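Local coordinates for protein packaging enzyme P4 (Pseudomonas phage phi13, PDB 4BLP) that probably acts as a RecA-like hexameric NTPase and helicase that uses nucleotide hydrolysis to drive RNA into the viral procapsid, at residues 51-56 against 60-65. Numbering follows the deposited sequence.
Sequences KKSLRD and TALPSE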
# COMPACT_ATOMS: atom_id res chain seq x y z
N LYS D 51 -11.12 18.93 -24.32
CA LYS D 51 -11.25 20.35 -24.65
C LYS D 51 -12.39 21.04 -23.88
O LYS D 51 -12.41 22.27 -23.82
CB LYS D 51 -11.52 20.51 -26.17
CG LYS D 51 -10.40 21.14 -26.95
CD LYS D 51 -10.79 21.23 -28.42
CE LYS D 51 -10.49 22.60 -28.97
NZ LYS D 51 -10.74 22.66 -30.43
N LYS D 52 -13.34 20.27 -23.32
CA LYS D 52 -14.47 20.83 -22.58
C LYS D 52 -14.03 21.49 -21.27
O LYS D 52 -12.90 21.27 -20.81
CB LYS D 52 -15.53 19.75 -22.31
CG LYS D 52 -16.17 19.27 -23.61
CD LYS D 52 -17.32 18.32 -23.35
CE LYS D 52 -18.01 17.93 -24.64
NZ LYS D 52 -19.06 16.90 -24.39
N SER D 53 -14.90 22.34 -20.70
CA SER D 53 -14.61 23.02 -19.45
C SER D 53 -14.52 22.01 -18.32
O SER D 53 -15.01 20.87 -18.47
CB SER D 53 -15.72 24.01 -19.13
OG SER D 53 -16.94 23.33 -18.88
N LEU D 54 -13.99 22.44 -17.18
CA LEU D 54 -13.91 21.53 -16.01
C LEU D 54 -15.33 21.11 -15.56
O LEU D 54 -15.53 19.94 -15.22
CB LEU D 54 -13.17 22.19 -14.87
CG LEU D 54 -11.65 22.33 -15.14
CD1 LEU D 54 -11.02 23.38 -14.23
CD2 LEU D 54 -10.92 20.99 -14.88
N ARG D 55 -16.30 22.04 -15.59
CA ARG D 55 -17.67 21.66 -15.19
C ARG D 55 -18.30 20.65 -16.15
O ARG D 55 -19.20 19.89 -15.75
CB ARG D 55 -18.58 22.89 -15.04
CG ARG D 55 -18.88 23.65 -16.30
CD ARG D 55 -20.07 24.59 -16.08
NE ARG D 55 -21.24 23.92 -15.51
CZ ARG D 55 -22.22 23.37 -16.22
NH1 ARG D 55 -22.17 23.37 -17.54
NH2 ARG D 55 -23.26 22.80 -15.61
N ASP D 56 -17.85 20.64 -17.39
CA ASP D 56 -18.40 19.73 -18.40
C ASP D 56 -17.54 18.46 -18.59
O ASP D 56 -17.69 17.76 -19.60
CB ASP D 56 -18.56 20.46 -19.73
CG ASP D 56 -19.64 21.54 -19.76
OD1 ASP D 56 -20.49 21.56 -18.84
OD2 ASP D 56 -19.62 22.37 -20.67
N THR D 60 -10.19 22.01 -19.72
CA THR D 60 -9.98 23.42 -20.04
C THR D 60 -10.68 24.31 -19.04
O THR D 60 -11.89 24.46 -19.09
CB THR D 60 -10.46 23.69 -21.46
OG1 THR D 60 -9.83 22.72 -22.31
CG2 THR D 60 -10.11 25.12 -21.95
N ALA D 61 -9.93 24.97 -18.17
CA ALA D 61 -10.57 25.85 -17.19
C ALA D 61 -11.14 27.08 -17.87
O ALA D 61 -10.47 27.72 -18.71
CB ALA D 61 -9.57 26.27 -16.13
N LEU D 62 -12.42 27.38 -17.58
CA LEU D 62 -13.00 28.63 -18.04
C LEU D 62 -12.34 29.74 -17.24
O LEU D 62 -11.81 29.46 -16.16
CB LEU D 62 -14.53 28.61 -17.76
CG LEU D 62 -15.37 27.61 -18.53
CD1 LEU D 62 -16.77 27.42 -17.85
CD2 LEU D 62 -15.52 28.04 -19.98
N PRO D 63 -12.45 31.02 -17.67
CA PRO D 63 -11.88 32.12 -16.84
C PRO D 63 -12.50 32.18 -15.44
O PRO D 63 -11.85 32.65 -14.50
CB PRO D 63 -12.23 33.38 -17.64
CG PRO D 63 -12.36 32.88 -19.07
CD PRO D 63 -13.01 31.53 -18.94
N SER D 64 -13.74 31.66 -15.27
CA SER D 64 -14.41 31.65 -13.96
C SER D 64 -13.99 30.48 -13.05
O SER D 64 -14.33 30.48 -11.86
CB SER D 64 -15.92 31.58 -14.16
OG SER D 64 -16.28 30.44 -14.93
N GLU D 65 -13.31 29.45 -13.60
CA GLU D 65 -12.99 28.25 -12.81
C GLU D 65 -11.61 28.25 -12.19
O GLU D 65 -10.63 28.58 -12.85
CB GLU D 65 -13.09 26.99 -13.69
CG GLU D 65 -14.51 26.67 -14.15
CD GLU D 65 -14.65 25.53 -15.14
OE1 GLU D 65 -13.77 25.36 -16.02
OE2 GLU D 65 -15.68 24.82 -15.08
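The carboxylate of E65 grips two successive backbone amides of the facing loop, those of L54 and R55. R55 N donates to E65 OE2 at 2.9 Å and L54 N to E65 OE1 at 3.1 Å, each on the syn side of its oxygen and some 20° or slightly more out of the carboxylate plane. A third amide, L62 N from E65's own segment, reaches E65 OE1 from the anti side at 2.9 Å in a nearly straight bond. Three N-H groups thus hold this buried carboxylate, fix its rotation and would be expected to favour its ionised form. The side chain runs extended beyond CG (chi2 174°), which carries the carboxylate across to the 51-56 loop. The end of R55 leads away from E65, and its NH1 forms a salt bridge with D56 OD1. Also within 51-56, S53 OG accepts from D56 N in an ST motif; a chi1 of 65° places OG between the backbone N and the carbonyl carbon.

T60 meets the facing loop through its backbone. T60 N donates to K52 O at 3.0 Å, and T60 O receives a CA-H...O contact from S53 CA at 3.1 Å as well as a weak, bent bond from L54 N.

Among the carbon contacts, L54 CD1 meets the methyl CB of A61 at 3.8 Å in an apolar pair, and S53 CB makes a van der Waals contact with the branch point of L62, CG, at 3.7 Å.

Both segments belong to the connection between helix 47-51 and strand 65-70, which doubles back on itself. E65 opens that strand of the three-stranded antiparallel sheet, so its bonds to the amides of L54 and R55 link the loop to the strand. L54 and E65 touch V76 on the neighbouring strand 73-78, and F111 of strand 110-111 meets R55 and E65.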